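Local coordinates for protein pterin-4-alpha-carbinolamine dehydratase MoaB2 (Mycobacterium marinum, PDB 3RFQ) that probably binds a molybdopterin-type pterin and takes part in molybdenum cofactor biosynthesis, as other members of the MogA/MoaB family do, at residues C[38-43]-C[102-107]; C[51-56]-C[158-163]; C[89-94]-C[176-181]; C[123-128]-C[167-172]. All blocks are in the same frame, centred on the assembly; numbering follows the deposited sequence.

Interaction 1. Residues C[38-43]-C[102-107]; sequences VDDRTA and TPRDVT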
# COMPACT_ATOMS: atom_id res chain seq x y z
N VAL C 38 -7.03 25.36 -13.04
CA VAL C 38 -7.89 26.10 -12.14
C VAL C 38 -7.00 26.89 -11.23
O VAL C 38 -6.43 26.35 -10.29
CB VAL C 38 -8.77 25.18 -11.29
CG1 VAL C 38 -9.76 26.03 -10.47
CG2 VAL C 38 -9.50 24.19 -12.15
N ASP C 39 -6.89 28.18 -11.52
CA ASP C 39 -6.07 29.05 -10.72
C ASP C 39 -6.41 30.51 -11.04
O ASP C 39 -6.44 30.90 -12.21
CB ASP C 39 -4.58 28.77 -10.97
CG ASP C 39 -3.67 29.61 -10.08
OD1 ASP C 39 -3.59 29.34 -8.85
OD2 ASP C 39 -3.04 30.55 -10.61
N ASP C 40 -6.67 31.29 -10.00
CA ASP C 40 -7.11 32.66 -10.18
C ASP C 40 -6.07 33.54 -10.83
O ASP C 40 -6.38 34.30 -11.77
CB ASP C 40 -7.56 33.27 -8.85
CG ASP C 40 -8.92 32.79 -8.41
OD1 ASP C 40 -9.74 32.37 -9.27
OD2 ASP C 40 -9.18 32.84 -7.18
N ARG C 41 -4.83 33.46 -10.35
CA ARG C 41 -3.77 34.37 -10.83
C ARG C 41 -3.39 34.03 -12.29
O ARG C 41 -3.11 34.93 -13.09
CB ARG C 41 -2.56 34.40 -9.89
N THR C 42 -3.43 32.73 -12.62
CA THR C 42 -3.21 32.25 -13.98
C THR C 42 -4.35 32.69 -14.93
O THR C 42 -4.10 33.12 -16.06
CB THR C 42 -3.02 30.71 -14.03
OG1 THR C 42 -2.02 30.32 -13.09
CG2 THR C 42 -2.62 30.25 -15.43
N ALA C 43 -5.59 32.59 -14.45
CA ALA C 43 -6.75 33.09 -15.21
C ALA C 43 -6.62 34.59 -15.53
O ALA C 43 -7.15 35.04 -16.55
CB ALA C 43 -8.04 32.81 -14.48
N THR C 102 -10.22 24.95 1.22
CA THR C 102 -10.57 26.37 1.37
C THR C 102 -11.86 26.65 0.57
O THR C 102 -12.35 25.75 -0.16
CB THR C 102 -9.46 27.30 0.88
OG1 THR C 102 -9.48 27.33 -0.55
CG2 THR C 102 -8.08 26.86 1.39
N PRO C 103 -12.41 27.87 0.70
CA PRO C 103 -13.76 28.00 0.15
C PRO C 103 -13.75 28.08 -1.36
O PRO C 103 -14.76 27.79 -2.00
CB PRO C 103 -14.29 29.33 0.75
CG PRO C 103 -13.09 29.96 1.52
CD PRO C 103 -11.86 29.17 1.16
N ARG C 104 -12.61 28.49 -1.91
CA ARG C 104 -12.42 28.61 -3.35
C ARG C 104 -12.12 27.28 -3.99
O ARG C 104 -11.98 27.24 -5.21
CB ARG C 104 -11.28 29.59 -3.68
CG ARG C 104 -11.56 31.07 -3.36
CD ARG C 104 -12.63 31.70 -4.26
NE ARG C 104 -12.16 31.98 -5.62
CZ ARG C 104 -12.82 32.75 -6.50
NH1 ARG C 104 -13.98 33.31 -6.16
NH2 ARG C 104 -12.32 32.96 -7.72
N ASP C 105 -11.99 26.21 -3.20
CA ASP C 105 -11.59 24.93 -3.76
C ASP C 105 -12.81 24.19 -4.29
O ASP C 105 -13.33 23.26 -3.62
CB ASP C 105 -10.85 24.09 -2.73
CG ASP C 105 -9.40 24.55 -2.51
OD1 ASP C 105 -8.56 24.38 -3.43
OD2 ASP C 105 -9.09 25.02 -1.39
N VAL C 106 -13.29 24.63 -5.46
CA VAL C 106 -14.59 24.20 -5.98
C VAL C 106 -14.56 23.25 -7.19
O VAL C 106 -15.61 22.90 -7.73
CB VAL C 106 -15.53 25.41 -6.28
CG1 VAL C 106 -15.96 26.12 -4.97
CG2 VAL C 106 -14.88 26.39 -7.24
N THR C 107 -13.37 22.81 -7.59
CA THR C 107 -13.23 21.90 -8.74
C THR C 107 -14.07 20.62 -8.56
O THR C 107 -14.77 20.21 -9.50
CB THR C 107 -11.76 21.54 -9.01
OG1 THR C 107 -10.99 22.74 -9.17
CG2 THR C 107 -11.59 20.65 -10.23
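Asp40 and Arg104 meet across the contact at about a right angle, and their flat end groups are turned 58° against each other. Bends at chi2 (-69°) and chi3 (-74°) fold the Arg104 chain back, and Asp40 meets its guanidinium at the edge. Its NH2 lies 3.1 Å from Asp40 OD1, which sits nearly in the guanidinium plane. The same NH2 makes a weak second bond of 3.2 Å to Asp40 OD2, so a single nitrogen carries the salt bridge to both oxygens. Asp40 OD1 also accepts from Ala73 N, a backbone partner that helps fix the carboxylate. Residues 38-43 leave the C-terminal end of strand 31-38, and residues 102-107 follow the glycine-rich loop, with Gly97, Gly98 and Gly100, after the parallel strand 92-96. In this family the C-terminal end of the sheet here probably borders the pterin pocket. Deeper in, Val38 and Thr107 lie alongside with their side chains running in opposite senses. Thr107 OG1 rests against both valine methyls, 3.6 Å from Val38 CG2 and 3.7 Å from Val38 CG1, in van der Waals contact, while hydrogen-bonding to Gly97 O. Next to the bridge, Asp39 N-caps helix 40-43: its OD2 takes bonds from Thr42 N (3.0 Å) and Thr42 OG1 (2.7 Å), which arrive from opposite faces of the carboxylate plane.

Interaction 2. Residues C[51-56]-C[158-163]; sequences GPLVTE and GSRYAV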
# COMPACT_ATOMS: atom_id res chain seq x y z
N GLY C 51 0.15 24.06 -16.90
CA GLY C 51 -0.21 23.70 -18.26
C GLY C 51 0.91 23.00 -19.02
O GLY C 51 0.71 21.86 -19.48
N PRO C 52 2.09 23.65 -19.15
CA PRO C 52 3.16 23.00 -19.95
C PRO C 52 3.59 21.63 -19.40
O PRO C 52 3.94 20.72 -20.20
CB PRO C 52 4.33 24.00 -19.92
CG PRO C 52 3.68 25.37 -19.65
CD PRO C 52 2.43 25.04 -18.77
N LEU C 53 3.58 21.50 -18.08
CA LEU C 53 4.03 20.24 -17.47
C LEU C 53 3.02 19.12 -17.76
O LEU C 53 3.40 18.03 -18.22
CB LEU C 53 4.30 20.40 -15.97
CG LEU C 53 4.66 19.10 -15.23
CD1 LEU C 53 5.88 18.37 -15.85
CD2 LEU C 53 4.85 19.34 -13.73
N VAL C 54 1.74 19.38 -17.49
CA VAL C 54 0.69 18.39 -17.78
C VAL C 54 0.71 18.04 -19.28
O VAL C 54 0.54 16.90 -19.65
CB VAL C 54 -0.75 18.82 -17.29
CG1 VAL C 54 -1.77 17.68 -17.50
CG2 VAL C 54 -0.71 19.16 -15.79
N THR C 55 0.99 19.03 -20.12
CA THR C 55 1.04 18.83 -21.56
C THR C 55 2.17 17.86 -21.91
O THR C 55 1.94 16.91 -22.68
CB THR C 55 1.23 20.15 -22.29
OG1 THR C 55 0.09 20.97 -22.03
CG2 THR C 55 1.39 19.94 -23.82
N GLU C 56 3.36 18.11 -21.36
CA GLU C 56 4.51 17.24 -21.52
C GLU C 56 4.22 15.80 -21.09
O GLU C 56 4.55 14.86 -21.82
CB GLU C 56 5.72 17.78 -20.73
CG GLU C 56 6.96 16.90 -20.83
CD GLU C 56 7.97 17.12 -19.67
OE1 GLU C 56 7.84 18.08 -18.89
OE2 GLU C 56 8.93 16.33 -19.56
N GLY C 158 -3.12 20.96 -7.09
CA GLY C 158 -2.31 21.96 -7.78
C GLY C 158 -0.78 21.97 -7.63
O GLY C 158 -0.09 22.55 -8.46
N SER C 159 -0.22 21.36 -6.58
CA SER C 159 1.24 21.50 -6.38
C SER C 159 1.98 20.77 -7.53
O SER C 159 1.42 19.88 -8.14
CB SER C 159 1.67 20.92 -5.02
OG SER C 159 1.64 19.50 -5.10
N ARG C 160 3.22 21.15 -7.82
CA ARG C 160 4.01 20.43 -8.84
C ARG C 160 4.18 18.92 -8.54
O ARG C 160 4.13 18.10 -9.45
CB ARG C 160 5.40 21.06 -8.95
CG ARG C 160 6.08 20.81 -10.32
CD ARG C 160 6.84 22.09 -10.73
NE ARG C 160 7.57 21.96 -11.98
CZ ARG C 160 7.09 22.37 -13.14
NH1 ARG C 160 5.90 22.96 -13.17
NH2 ARG C 160 7.78 22.20 -14.26
N TYR C 161 4.40 18.57 -7.27
CA TYR C 161 4.57 17.17 -6.90
C TYR C 161 3.27 16.42 -7.11
O TYR C 161 3.31 15.29 -7.60
CB TYR C 161 5.06 17.00 -5.47
CG TYR C 161 6.52 17.35 -5.20
CD1 TYR C 161 7.40 17.69 -6.24
CD2 TYR C 161 7.04 17.29 -3.91
CE1 TYR C 161 8.76 17.99 -5.98
CE2 TYR C 161 8.38 17.57 -3.63
CZ TYR C 161 9.23 17.93 -4.66
OH TYR C 161 10.54 18.23 -4.35
N ALA C 162 2.13 17.03 -6.78
CA ALA C 162 0.80 16.37 -7.05
C ALA C 162 0.59 16.09 -8.53
O ALA C 162 0.14 15.02 -8.92
CB ALA C 162 -0.38 17.20 -6.50
N VAL C 163 0.92 17.07 -9.36
CA VAL C 163 0.76 16.90 -10.79
C VAL C 163 1.65 15.75 -11.28
O VAL C 163 1.20 14.85 -11.99
CB VAL C 163 1.15 18.20 -11.55
CG1 VAL C 163 1.27 17.91 -13.05
CG2 VAL C 163 0.12 19.29 -11.28
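Val54 and Val163 form the tight, buried side of this helix-helix contact. Their side chains cross at about a right angle, with Val54 CG2 at 3.6 Å from Val163 CG1. Val163 CG1 lies anti to the backbone N (chi1 168°), which carries it toward helix 51-60, where it also meets Leu53 CD2 at 3.9 Å. Below the pair, Val54 rests on Val94 and Val96, and Val163 on Val96 as well. Toward solvent the packing becomes looser. There Leu53 CD2 stands over the centre of one face of the Arg160 guanidinium, 3.8 Å from Arg160 CZ, and touches the shaft at Arg160 CG. The flat face of the charged group lies against the leucine methyl, while its nitrogens have polar partners: NH1 donates to His49 O, and NE forms a salt bridge with Glu60 of the third subunit. Ser159 N-caps helix 160-180, its OG accepting from Ala162 N (3.0 Å). Two helices laid side by side over one face of a largely parallel sheet, with valines turned inward, are characteristic of a three-layer alpha/beta fold, here also contributing to a subunit interface.

Interaction 3. Residues C[89-94]-C[176-181]; sequences GVDLVV and HIIGQL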
# COMPACT_ATOMS: atom_id res chain seq x y z
N GLY C 89 -15.69 16.19 -27.81
CA GLY C 89 -15.20 14.83 -28.06
C GLY C 89 -13.79 14.50 -27.58
O GLY C 89 -13.18 13.54 -28.06
N VAL C 90 -13.26 15.30 -26.66
CA VAL C 90 -11.95 15.08 -26.06
C VAL C 90 -12.00 13.75 -25.27
O VAL C 90 -13.03 13.47 -24.64
CB VAL C 90 -11.63 16.25 -25.09
CG1 VAL C 90 -10.38 16.00 -24.29
CG2 VAL C 90 -11.55 17.61 -25.85
N ASP C 91 -10.94 12.94 -25.32
CA ASP C 91 -10.98 11.65 -24.60
C ASP C 91 -10.65 11.76 -23.11
O ASP C 91 -11.23 11.03 -22.29
CB ASP C 91 -10.06 10.60 -25.25
CG ASP C 91 -10.40 10.35 -26.70
OD1 ASP C 91 -11.48 9.76 -27.01
OD2 ASP C 91 -9.58 10.77 -27.53
N LEU C 92 -9.72 12.66 -22.78
CA LEU C 92 -9.20 12.84 -21.42
C LEU C 92 -9.08 14.30 -21.05
O LEU C 92 -8.36 15.06 -21.72
CB LEU C 92 -7.83 12.17 -21.26
CG LEU C 92 -7.11 12.39 -19.91
CD1 LEU C 92 -7.99 11.98 -18.71
CD2 LEU C 92 -5.77 11.68 -19.84
N VAL C 93 -9.79 14.72 -20.01
CA VAL C 93 -9.55 16.02 -19.41
C VAL C 93 -8.83 15.85 -18.06
O VAL C 93 -9.32 15.15 -17.18
CB VAL C 93 -10.86 16.83 -19.22
CG1 VAL C 93 -10.57 18.24 -18.57
CG2 VAL C 93 -11.58 17.00 -20.55
N VAL C 94 -7.68 16.51 -17.90
CA VAL C 94 -7.01 16.57 -16.62
C VAL C 94 -7.12 18.03 -16.18
O VAL C 94 -6.67 18.91 -16.90
CB VAL C 94 -5.51 16.14 -16.76
CG1 VAL C 94 -4.77 16.27 -15.46
CG2 VAL C 94 -5.40 14.70 -17.29
N HIS C 176 -6.60 2.48 -20.33
CA HIS C 176 -7.54 1.35 -20.23
C HIS C 176 -8.99 1.81 -20.31
O HIS C 176 -9.82 1.16 -20.98
CB HIS C 176 -7.29 0.54 -18.96
CG HIS C 176 -8.40 -0.42 -18.63
ND1 HIS C 176 -8.41 -1.72 -19.07
CD2 HIS C 176 -9.54 -0.25 -17.92
CE1 HIS C 176 -9.51 -2.32 -18.64
NE2 HIS C 176 -10.21 -1.45 -17.94
N ILE C 177 -9.31 2.90 -19.61
CA ILE C 177 -10.66 3.45 -19.60
C ILE C 177 -11.09 3.90 -21.01
O ILE C 177 -12.18 3.56 -21.47
CB ILE C 177 -10.76 4.63 -18.60
CG1 ILE C 177 -10.61 4.09 -17.17
CG2 ILE C 177 -12.09 5.34 -18.74
CD1 ILE C 177 -10.12 5.08 -16.19
N ILE C 178 -10.21 4.63 -21.68
CA ILE C 178 -10.51 5.15 -23.01
C ILE C 178 -10.73 4.00 -23.98
O ILE C 178 -11.69 4.02 -24.76
CB ILE C 178 -9.41 6.12 -23.47
CG1 ILE C 178 -9.56 7.41 -22.66
CG2 ILE C 178 -9.52 6.41 -24.96
CD1 ILE C 178 -8.27 8.09 -22.39
N GLY C 179 -9.88 2.98 -23.90
CA GLY C 179 -10.06 1.77 -24.69
C GLY C 179 -11.46 1.21 -24.51
O GLY C 179 -12.15 0.93 -25.50
N GLN C 180 -11.89 1.08 -23.26
CA GLN C 180 -13.23 0.56 -22.99
C GLN C 180 -14.36 1.43 -23.56
O GLN C 180 -15.41 0.90 -23.90
CB GLN C 180 -13.47 0.26 -21.49
CG GLN C 180 -12.53 -0.79 -20.87
CD GLN C 180 -12.66 -2.20 -21.48
OE1 GLN C 180 -11.66 -2.78 -21.94
NE2 GLN C 180 -13.88 -2.77 -21.46
N LEU C 181 -14.14 2.73 -23.70
CA LEU C 181 -15.22 3.65 -24.12
C LEU C 181 -15.68 3.59 -25.60
O LEU C 181 -14.90 3.81 -26.54
CB LEU C 181 -14.94 5.10 -23.65
CG LEU C 181 -14.98 5.28 -22.13
CD1 LEU C 181 -14.64 6.69 -21.72
CD2 LEU C 181 -16.32 4.88 -21.56
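Ile178, near the C-terminal end of helix 160-180, reaches across to Asp91 and Leu92 where strand 92-96 begins. From its CA the bond to CB points toward residues 89-94, and the CA atoms of Ile178 and Asp91 are 6.7 Å apart. At CB the chain forks. CG2 takes the position anti to the backbone N, whereas CG1 lies beside that N (chi1 -72°) and does the touching: it comes within 4.0 Å of Asp91 O and 4.1 Å of Asp91 CB, so that it packs against the backbone carbonyl and the root of the aspartate rather than its carboxylate. One bond further, CD1 is 4.2 Å from Asp91 O and reaches Leu92 CB at 4.3 Å, a light apolar touch on the first residue of the strand. Phe63 of strand 63-71, two places away in the sheet, lies against both Ile178 and Leu92, adding an aromatic surface to the same apolar patch.

No hydrogen bond spans the two segments. The carboxylate of Asp91 is engaged elsewhere, with OD2 accepting from Arg32 N at the start of strand 31-38. Just upstream, Gly89 with its positive phi closes helix 75-87 in a Schellman motif, and Val90 leads into the strand. The end of helix 160-180 also meets the fourth subunit, where Leu181 packs on Val101 and Gln180 on Thr102. Helix 160-180 follows strand 151-156 and runs back over the sheet to the start of its parallel neighbour 92-96, the layering of a Rossmann-like alpha/beta fold.

Interaction 4. Residues C[123-128]-C[167-172]; sequences AEAIRA and MATLNP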
# COMPACT_ATOMS: atom_id res chain seq x y z
N ALA C 123 -9.34 8.13 -8.23
CA ALA C 123 -9.15 9.05 -7.10
C ALA C 123 -8.49 8.34 -5.89
O ALA C 123 -7.63 8.94 -5.20
CB ALA C 123 -10.49 9.69 -6.68
N GLU C 124 -8.86 7.08 -5.64
CA GLU C 124 -8.24 6.36 -4.53
C GLU C 124 -6.76 6.08 -4.78
O GLU C 124 -5.97 6.11 -3.86
CB GLU C 124 -8.94 5.04 -4.21
CG GLU C 124 -10.39 5.18 -3.85
CD GLU C 124 -11.13 3.86 -3.90
OE1 GLU C 124 -10.53 2.80 -4.25
OE2 GLU C 124 -12.33 3.88 -3.56
N ALA C 125 -6.41 5.76 -6.03
CA ALA C 125 -5.04 5.40 -6.35
C ALA C 125 -4.18 6.65 -6.30
O ALA C 125 -3.07 6.59 -5.81
CB ALA C 125 -4.94 4.69 -7.76
N ILE C 126 -4.71 7.78 -6.78
CA ILE C 126 -3.98 9.04 -6.75
C ILE C 126 -3.71 9.44 -5.29
O ILE C 126 -2.58 9.78 -4.92
CB ILE C 126 -4.73 10.17 -7.54
CG1 ILE C 126 -4.57 9.95 -9.06
CG2 ILE C 126 -4.21 11.57 -7.16
CD1 ILE C 126 -5.67 10.57 -9.91
N ARG C 127 -4.73 9.32 -4.44
CA ARG C 127 -4.56 9.69 -3.03
C ARG C 127 -3.61 8.76 -2.31
O ARG C 127 -2.74 9.24 -1.55
CB ARG C 127 -5.89 9.78 -2.30
CG ARG C 127 -6.75 11.02 -2.64
CD ARG C 127 -7.90 11.21 -1.64
NE ARG C 127 -8.93 10.19 -1.89
CZ ARG C 127 -9.95 10.35 -2.75
NH1 ARG C 127 -10.81 9.36 -2.93
NH2 ARG C 127 -10.10 11.51 -3.40
N ALA C 128 -3.76 7.44 -2.52
CA ALA C 128 -2.88 6.50 -1.81
C ALA C 128 -1.42 6.72 -2.22
O ALA C 128 -0.50 6.66 -1.38
CB ALA C 128 -3.28 5.03 -2.05
N MET C 167 -0.06 12.04 -12.38
CA MET C 167 0.08 11.57 -13.76
C MET C 167 0.75 10.21 -13.84
O MET C 167 0.36 9.39 -14.66
CB MET C 167 0.85 12.60 -14.63
CG MET C 167 0.08 13.90 -14.95
SD MET C 167 -1.54 13.65 -15.75
CE MET C 167 -1.08 12.81 -17.27
N ALA C 168 1.76 9.96 -12.99
CA ALA C 168 2.42 8.64 -12.93
C ALA C 168 1.39 7.53 -12.62
O ALA C 168 1.42 6.43 -13.21
CB ALA C 168 3.53 8.64 -11.86
N THR C 169 0.50 7.83 -11.70
CA THR C 169 -0.57 6.92 -11.30
C THR C 169 -1.65 6.80 -12.37
O THR C 169 -2.15 5.70 -12.63
CB THR C 169 -1.16 7.37 -9.92
OG1 THR C 169 -0.17 7.15 -8.90
CG2 THR C 169 -2.41 6.61 -9.56
N LEU C 170 -2.00 7.92 -13.01
CA LEU C 170 -3.04 7.95 -14.03
C LEU C 170 -2.65 7.17 -15.32
O LEU C 170 -3.52 6.52 -15.93
CB LEU C 170 -3.42 9.39 -14.39
CG LEU C 170 -4.64 9.49 -15.32
CD1 LEU C 170 -5.89 8.84 -14.68
CD2 LEU C 170 -4.91 10.93 -15.67
N ASN C 171 -1.37 7.23 -15.71
CA ASN C 171 -0.90 6.64 -16.96
C ASN C 171 -1.52 5.26 -17.25
O ASN C 171 -2.19 5.11 -18.25
CB ASN C 171 0.64 6.53 -17.00
CG ASN C 171 1.32 7.86 -17.20
OD1 ASN C 171 0.72 8.83 -17.73
ND2 ASN C 171 2.58 7.93 -16.78
N PRO C 172 -1.34 4.27 -16.35
CA PRO C 172 -1.89 2.95 -16.77
C PRO C 172 -3.43 2.88 -16.68
O PRO C 172 -4.02 1.90 -17.13
CB PRO C 172 -1.25 1.98 -15.77
CG PRO C 172 -1.07 2.85 -14.50
CD PRO C 172 -0.65 4.20 -15.05
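This is a close helix-helix contact without hydrogen bonds, joining helix 120-132 to the middle of helix 160-180 in the buried part of the subunit. Thr169 carries it from one side, with Ala125 and Ile126 as its seat on the other; the CA atoms of Ile126 and Thr169 are 6.1 Å apart, with the small Ala125 and Thr169 facing each other. Thr169 CG2 lies anti to the backbone N (chi1 -69° for OG1), which directs the methyl onto the facing helix. It touches Ala125 CB at 3.7 Å and sits 3.8 Å from Ile126 N, thus packing against the backbone as well. Alongside, Ile126 CG1 approaches the same methyl at 4.0 Å, the two side chains running at a slant to each other. The hydroxyl takes the other branch: OG1 has weak hydrogen bonds with Ser129 OG and Asp165 O. Ser129 and Asp165 belong to the sodium site, and the Thr169 side chain lies about 5 Å from the ion, so the contact lies next to that site. Beyond the contact Asn171 leads into a kink at Pro172, whose ring nitrogen has no hydrogen to give. Beneath the two helices, Ile126 and Leu170 both rest on Val154 of strand 151-156, while Met167, whose CB is directed away from helix 120-132, touches Leu57 and Leu58 of helix 51-60, so helix 160-180 lies between these two helices, on that strand.

From the N terminus, strand 31-38 runs into interaction 1, which closes a loop at residues 102-107, joining that strand's end to the loop after its neighbour 92-96. Interaction 2 opens within the loop so closed at helix 51-60 and closes beyond it at 158-163, so they cross. Interaction 3 starts at 89-94 and crosses both, closing at 176-181, the end of the modelled chain. Interaction 4 opens after interaction 1 has closed, crosses interaction 2 and is nested inside interaction 3. Interactions 2, 3 and 4 all use helix 160-180, tying it to helix 51-60, strand 92-96 and helix 120-132. Val94 of interaction 3 links them, touching Val54 of interaction 2 and Met167 and Leu170 of interaction 4.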